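Local coordinates for alanine racemase (Enterococcus faecalis, PDB 3E6E), which belongs to the alanine racemase family, built from an N-terminal TIM-barrel-type domain and a largely beta-stranded C-terminal domain, at residues Leu247-Glu252 with Val331-Lys336; Arg292-Phe297 with Gln345-Lys350. The protein carries 1 engineered substitution. One frame throughout, in Å; residues are numbered along the deposited sequence.

Both contacts lie in the beta-rich C-terminal part of the chain, their centres about 14 Å apart, and their segments alternate along the sequence. Interaction 1 is strand pairing within the sheet; interaction 2 packs the loop leading into strand 298-301 against helix 344-351. The two meet directly, Val334 CG2 of interaction 1 lying 4.2 Å from Val347 CG2 of interaction 2, so that the bulged strand pair touches the helix through two valine methyls. Neither contact binds DCS itself: the side chain of Leu247 is about 14 Å from a bound DCS and that of Gln295 about 12 Å. Arg292, in the same loop as Gln295 but not touching 345-350, packs on Tyr286, a DCS-pocket residue.

Interaction 1. Residues Leu247-Glu252 with Val331-Lys336; sequences LRLTSE and VTLVGK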
loop_
_atom_site.group_PDB
_atom_site.type_symbol
_atom_site.label_atom_id
_atom_site.label_comp_id
_atom_site.label_asym_id
_atom_site.label_seq_id
_atom_site.Cartn_x
_atom_site.Cartn_y
_atom_site.Cartn_z
ATOM N N LEU A 247 14.195 6.598 -6.661
ATOM C CA LEU A 247 13.182 5.589 -6.948
ATOM C C LEU A 247 13.044 5.386 -8.449
ATOM O O LEU A 247 13.222 6.321 -9.222
ATOM C CB LEU A 247 11.841 6.047 -6.376
ATOM C CG LEU A 247 10.668 5.102 -6.135
ATOM C CD1 LEU A 247 10.472 4.181 -7.318
ATOM C CD2 LEU A 247 10.905 4.323 -4.874
ATOM N N ARG A 248 12.707 4.159 -8.844
ATOM C CA ARG A 248 12.516 3.779 -10.247
ATOM C C ARG A 248 11.585 2.564 -10.280
ATOM O O ARG A 248 11.697 1.656 -9.448
ATOM C CB ARG A 248 13.861 3.439 -10.876
ATOM C CG ARG A 248 13.931 3.721 -12.342
ATOM C CD ARG A 248 15.356 3.588 -12.863
ATOM N NE ARG A 248 15.378 3.826 -14.305
ATOM C CZ ARG A 248 14.854 3.007 -15.217
ATOM N NH1 ARG A 248 14.275 1.876 -14.848
ATOM N NH2 ARG A 248 14.877 3.343 -16.500
ATOM N N LEU A 249 10.661 2.539 -11.231
ATOM C CA LEU A 249 9.713 1.429 -11.304
ATOM C C LEU A 249 9.550 0.863 -12.705
ATOM O O LEU A 249 9.213 1.593 -13.648
ATOM C CB LEU A 249 8.358 1.892 -10.789
ATOM C CG LEU A 249 7.165 0.959 -10.911
ATOM C CD1 LEU A 249 7.325 -0.264 -10.003
ATOM C CD2 LEU A 249 5.932 1.743 -10.513
ATOM N N THR A 250 9.770 -0.444 -12.840
ATOM C CA THR A 250 9.655 -1.105 -14.138
ATOM C C THR A 250 8.869 -2.396 -14.071
ATOM O O THR A 250 8.549 -2.909 -12.995
ATOM C CB THR A 250 11.038 -1.473 -14.724
ATOM O OG1 THR A 250 11.794 -2.179 -13.730
ATOM C CG2 THR A 250 11.798 -0.237 -15.196
ATOM N N SER A 251 8.565 -2.919 -15.249
ATOM C CA SER A 251 7.857 -4.183 -15.382
ATOM C C SER A 251 8.079 -4.572 -16.831
ATOM O O SER A 251 9.017 -4.077 -17.464
ATOM C CB SER A 251 6.366 -4.006 -15.105
ATOM O OG SER A 251 5.723 -5.267 -14.987
ATOM N N GLU A 252 7.242 -5.451 -17.364
ATOM C CA GLU A 252 7.389 -5.836 -18.765
ATOM C C GLU A 252 6.146 -6.495 -19.333
ATOM O O GLU A 252 5.347 -7.082 -18.607
ATOM C CB GLU A 252 8.607 -6.758 -18.951
ATOM C CG GLU A 252 8.450 -8.170 -18.426
ATOM C CD GLU A 252 9.762 -8.954 -18.471
ATOM O OE1 GLU A 252 9.731 -10.207 -18.411
ATOM O OE2 GLU A 252 10.829 -8.311 -18.557
ATOM N N VAL A 331 8.847 -2.462 -19.498
ATOM C CA VAL A 331 7.852 -1.430 -19.335
ATOM C C VAL A 331 8.316 -0.504 -18.231
ATOM O O VAL A 331 8.488 -0.918 -17.076
ATOM C CB VAL A 331 6.485 -2.007 -18.964
ATOM C CG1 VAL A 331 5.537 -0.879 -18.552
ATOM C CG2 VAL A 331 5.909 -2.766 -20.164
ATOM N N THR A 332 8.526 0.754 -18.593
ATOM C CA THR A 332 8.973 1.751 -17.643
ATOM C C THR A 332 7.834 2.632 -17.121
ATOM O O THR A 332 7.290 3.466 -17.850
ATOM C CB THR A 332 10.038 2.630 -18.277
ATOM O OG1 THR A 332 11.071 1.794 -18.824
ATOM C CG2 THR A 332 10.627 3.578 -17.234
ATOM N N LEU A 333 7.475 2.441 -15.856
ATOM C CA LEU A 333 6.414 3.229 -15.248
ATOM C C LEU A 333 6.958 4.487 -14.560
ATOM O O LEU A 333 6.344 5.555 -14.624
ATOM C CB LEU A 333 5.619 2.376 -14.255
ATOM C CG LEU A 333 4.768 1.250 -14.872
ATOM C CD1 LEU A 333 5.642 0.065 -15.240
ATOM C CD2 LEU A 333 3.713 0.813 -13.892
ATOM N N VAL A 334 8.107 4.367 -13.905
ATOM C CA VAL A 334 8.715 5.509 -13.233
ATOM C C VAL A 334 10.202 5.532 -13.570
ATOM O O VAL A 334 10.939 4.621 -13.210
ATOM C CB VAL A 334 8.520 5.412 -11.699
ATOM C CG1 VAL A 334 9.197 6.579 -11.013
ATOM C CG2 VAL A 334 7.041 5.394 -11.369
ATOM N N GLY A 335 10.640 6.568 -14.270
ATOM C CA GLY A 335 12.034 6.646 -14.649
ATOM C C GLY A 335 12.168 7.175 -16.064
ATOM O O GLY A 335 11.282 7.884 -16.540
ATOM N N LYS A 336 13.267 6.832 -16.735
ATOM C CA LYS A 336 13.524 7.287 -18.097
ATOM C C LYS A 336 13.559 6.138 -19.097
ATOM O O LYS A 336 13.734 4.980 -18.731
ATOM C CB LYS A 336 14.854 8.036 -18.161
ATOM C CG LYS A 336 14.987 9.132 -17.121
ATOM C CD LYS A 336 16.169 10.064 -17.393
ATOM C CE LYS A 336 15.998 10.839 -18.701
ATOM N NZ LYS A 336 17.151 11.761 -18.970
#
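A classic beta bulge joins Leu247-Glu252 to the antiparallel Val331-Lys336 within the C-terminal beta domain. Leu249 faces both Leu333 and Val334, and its carbonyl oxygen is gripped by two N-H groups. Val334 N reaches Leu249 O at 3.0 Å, nearly straight and along a lone pair, whereas Leu333 N makes a more bent bond to it. In return Leu249 N donates to Val334 O at 2.9 Å, with an N-H...O angle of 167°. With CG anti to the backbone N, the Leu249 side chain crosses both partners obliquely: CB rests on Val334 CB at 3.6 Å and CD2 on Leu333 CB at 3.8 Å. Leu333 CD1 reaches to 4.1 Å from Ser251 CB.

Past the bulge, Thr250 and Thr332 form a non-hydrogen-bonded pair, then Ser251 and Val331 a hydrogen-bonded one. There Val331 N approaches Ser251 O from above the carbonyl plane, 47° out of it.

At the corner of the chain, Arg248 runs extended from CG to NE past Gly335. Its CG lies 3.2 Å from Val334 O, and NH2 ends 3.0 Å from Lys336 O, at too poor an angle for a hydrogen bond. Neighbouring strands flank this pairing. Leu247 and Leu249 touch Leu11 of strand 10-12, Val331 and Leu333 touch Val299 of strand 298-301, and Ser251 OG is hydrogen-bonded to Thr9 OG1.

Interaction 2. Residues Arg292-Phe297 with Gln345-Lys350; sequences RHLQGF and QMVAEK
The Phe297 ring meets the helix with one edge in line with Met346 CB, 4.0 Å from CZ. Its other close neighbours approach obliquely: Met346 O comes within 3.5 Å of CE1, and Lys350 CB lies 3.5 Å from CD1. Val347 crosses the phenylalanine side chain at about a right angle, with CG2 touching CZ. The ring gets there because CG is anti to the backbone N (chi1 -163°), which carries it to the helix side formed by Met346, Val347 and Lys350. Met346 O, although close to the ring, is engaged within the helix, accepting from Lys350 N.

Lys350 slides past Phe297 in the opposite direction. With CG anti to the backbone N, CB and CG run past the ring; the bend at chi2 (71°) then turns the rest of the chain to the loop. There NZ donates a very short hydrogen bond of 2.5 Å to Gln295 O, whose modelled position is less certain. A type II beta turn from Leu294 to Phe297 presents this carbonyl, with Gly296 at its third position (phi 83°); Phe297 N closes the turn on Leu294 O, an atom likewise less surely placed. Leu294 completes the apolar contact from the start of the turn, crossing obliquely so that CD2 lies 3.9 Å from Lys350 CG and 4.1 Å from Val347 CG1. One lysine thus serves both halves of the contact, its methylenes in the packing and its ammonium on the turn.

Beyond the loop lies the second subunit, where Glu357 OE2 accepts from Arg292 N and Leu351 of that subunit touches His293. The turn is tied to strand 304-309 by backbone hydrogen bonds of Gly296 and Phe297 with Ile308, and Val347 packs on Val358 of helix 355-361.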
loop_
_atom_site.group_PDB
_atom_site.type_symbol
_atom_site.label_atom_id
_atom_site.label_comp_id
_atom_site.label_asym_id
_atom_site.label_seq_id
_atom_site.Cartn_x
_atom_site.Cartn_y
_atom_site.Cartn_z
ATOM N N ARG A 292 -6.130 2.594 -9.311
ATOM C CA ARG A 292 -7.087 2.665 -10.397
ATOM C C ARG A 292 -7.158 4.015 -11.091
ATOM O O ARG A 292 -7.455 4.087 -12.283
ATOM C CB ARG A 292 -8.467 2.233 -9.882
ATOM C CG ARG A 292 -8.496 0.742 -9.498
ATOM C CD ARG A 292 -9.723 0.307 -8.710
ATOM N NE ARG A 292 -10.913 0.198 -9.541
ATOM C CZ ARG A 292 -11.863 1.127 -9.624
ATOM N NH1 ARG A 292 -11.762 2.245 -8.912
ATOM N NH2 ARG A 292 -12.912 0.942 -10.424
ATOM N N HIS A 293 -6.874 5.097 -10.382
ATOM C CA HIS A 293 -6.938 6.391 -11.049
ATOM C C HIS A 293 -5.761 6.687 -11.945
ATOM O O HIS A 293 -5.572 7.826 -12.366
ATOM C CB HIS A 293 -7.087 7.515 -10.049
ATOM C CG HIS A 293 -8.481 7.684 -9.551
ATOM N ND1 HIS A 293 -9.009 6.907 -8.544
ATOM C CD2 HIS A 293 -9.463 8.531 -9.935
ATOM C CE1 HIS A 293 -10.259 7.272 -8.328
ATOM N NE2 HIS A 293 -10.559 8.254 -9.158
ATOM N N LEU A 294 -4.961 5.680 -12.248
ATOM C CA LEU A 294 -3.833 5.940 -13.115
ATOM C C LEU A 294 -4.217 5.726 -14.570
ATOM O O LEU A 294 -3.370 5.851 -15.463
ATOM C CB LEU A 294 -2.632 5.064 -12.731
ATOM C CG LEU A 294 -1.874 5.509 -11.476
ATOM C CD1 LEU A 294 -0.844 4.481 -11.119
ATOM C CD2 LEU A 294 -1.203 6.826 -11.716
ATOM N N GLN A 295 -5.481 5.380 -14.813
ATOM C CA GLN A 295 -5.944 5.188 -16.189
ATOM C C GLN A 295 -5.664 6.461 -16.962
ATOM O O GLN A 295 -5.726 7.556 -16.403
ATOM C CB GLN A 295 -7.446 4.960 -16.261
ATOM C CG GLN A 295 -7.941 3.610 -15.865
ATOM C CD GLN A 295 -9.426 3.473 -16.130
ATOM O OE1 GLN A 295 -9.871 3.432 -17.281
ATOM N NE2 GLN A 295 -10.206 3.416 -15.061
ATOM N N GLY A 296 -5.389 6.323 -18.251
ATOM C CA GLY A 296 -5.121 7.497 -19.063
ATOM C C GLY A 296 -3.681 7.933 -18.920
ATOM O O GLY A 296 -3.159 8.661 -19.765
ATOM N N PHE A 297 -3.044 7.504 -17.833
ATOM C CA PHE A 297 -1.648 7.839 -17.605
ATOM C C PHE A 297 -0.903 6.999 -18.645
ATOM O O PHE A 297 -1.373 5.931 -19.030
ATOM C CB PHE A 297 -1.216 7.437 -16.184
ATOM C CG PHE A 297 0.055 8.102 -15.719
ATOM C CD1 PHE A 297 0.056 9.441 -15.339
ATOM C CD2 PHE A 297 1.254 7.390 -15.662
ATOM C CE1 PHE A 297 1.229 10.066 -14.904
ATOM C CE2 PHE A 297 2.435 8.002 -15.234
ATOM C CZ PHE A 297 2.426 9.339 -14.853
ATOM N N GLN A 345 6.400 12.713 -9.335
ATOM C CA GLN A 345 5.521 13.876 -9.315
ATOM C C GLN A 345 4.379 13.700 -10.287
ATOM O O GLN A 345 3.213 13.895 -9.928
ATOM C CB GLN A 345 6.281 15.147 -9.675
ATOM C CG GLN A 345 6.418 16.123 -8.520
ATOM C CD GLN A 345 5.084 16.562 -7.963
ATOM O OE1 GLN A 345 4.305 17.233 -8.639
ATOM N NE2 GLN A 345 4.813 16.186 -6.715
ATOM N N MET A 346 4.723 13.339 -11.526
ATOM C CA MET A 346 3.728 13.122 -12.568
ATOM C C MET A 346 2.705 12.119 -12.060
ATOM O O MET A 346 1.491 12.322 -12.200
ATOM C CB MET A 346 4.407 12.612 -13.824
ATOM C CG MET A 346 5.130 13.697 -14.581
ATOM S SD MET A 346 6.379 13.034 -15.684
ATOM C CE MET A 346 5.325 12.391 -17.021
ATOM N N VAL A 347 3.197 11.048 -11.439
ATOM C CA VAL A 347 2.311 10.036 -10.890
ATOM C C VAL A 347 1.426 10.650 -9.808
ATOM O O VAL A 347 0.226 10.363 -9.726
ATOM C CB VAL A 347 3.101 8.881 -10.267
ATOM C CG1 VAL A 347 2.146 7.902 -9.601
ATOM C CG2 VAL A 347 3.925 8.185 -11.338
ATOM N N ALA A 348 2.031 11.490 -8.971
ATOM C CA ALA A 348 1.310 12.144 -7.881
ATOM C C ALA A 348 0.248 13.076 -8.436
ATOM O O ALA A 348 -0.890 13.090 -7.969
ATOM C CB ALA A 348 2.289 12.931 -7.005
ATOM N N GLU A 349 0.626 13.863 -9.436
ATOM C CA GLU A 349 -0.312 14.796 -10.029
ATOM C C GLU A 349 -1.491 14.095 -10.682
ATOM O O GLU A 349 -2.621 14.554 -10.559
ATOM C CB GLU A 349 0.402 15.709 -11.023
ATOM C CG GLU A 349 1.278 16.714 -10.314
ATOM C CD GLU A 349 2.012 17.634 -11.251
ATOM O OE1 GLU A 349 2.757 18.493 -10.737
ATOM O OE2 GLU A 349 1.862 17.509 -12.487
ATOM N N LYS A 350 -1.241 12.978 -11.357
ATOM C CA LYS A 350 -2.313 12.233 -12.003
ATOM C C LYS A 350 -3.206 11.625 -10.938
ATOM O O LYS A 350 -4.396 11.424 -11.153
ATOM C CB LYS A 350 -1.734 11.118 -12.872
ATOM C CG LYS A 350 -2.754 10.081 -13.324
ATOM C CD LYS A 350 -3.730 10.635 -14.357
ATOM C CE LYS A 350 -4.866 9.644 -14.615
ATOM N NZ LYS A 350 -5.602 9.962 -15.866
#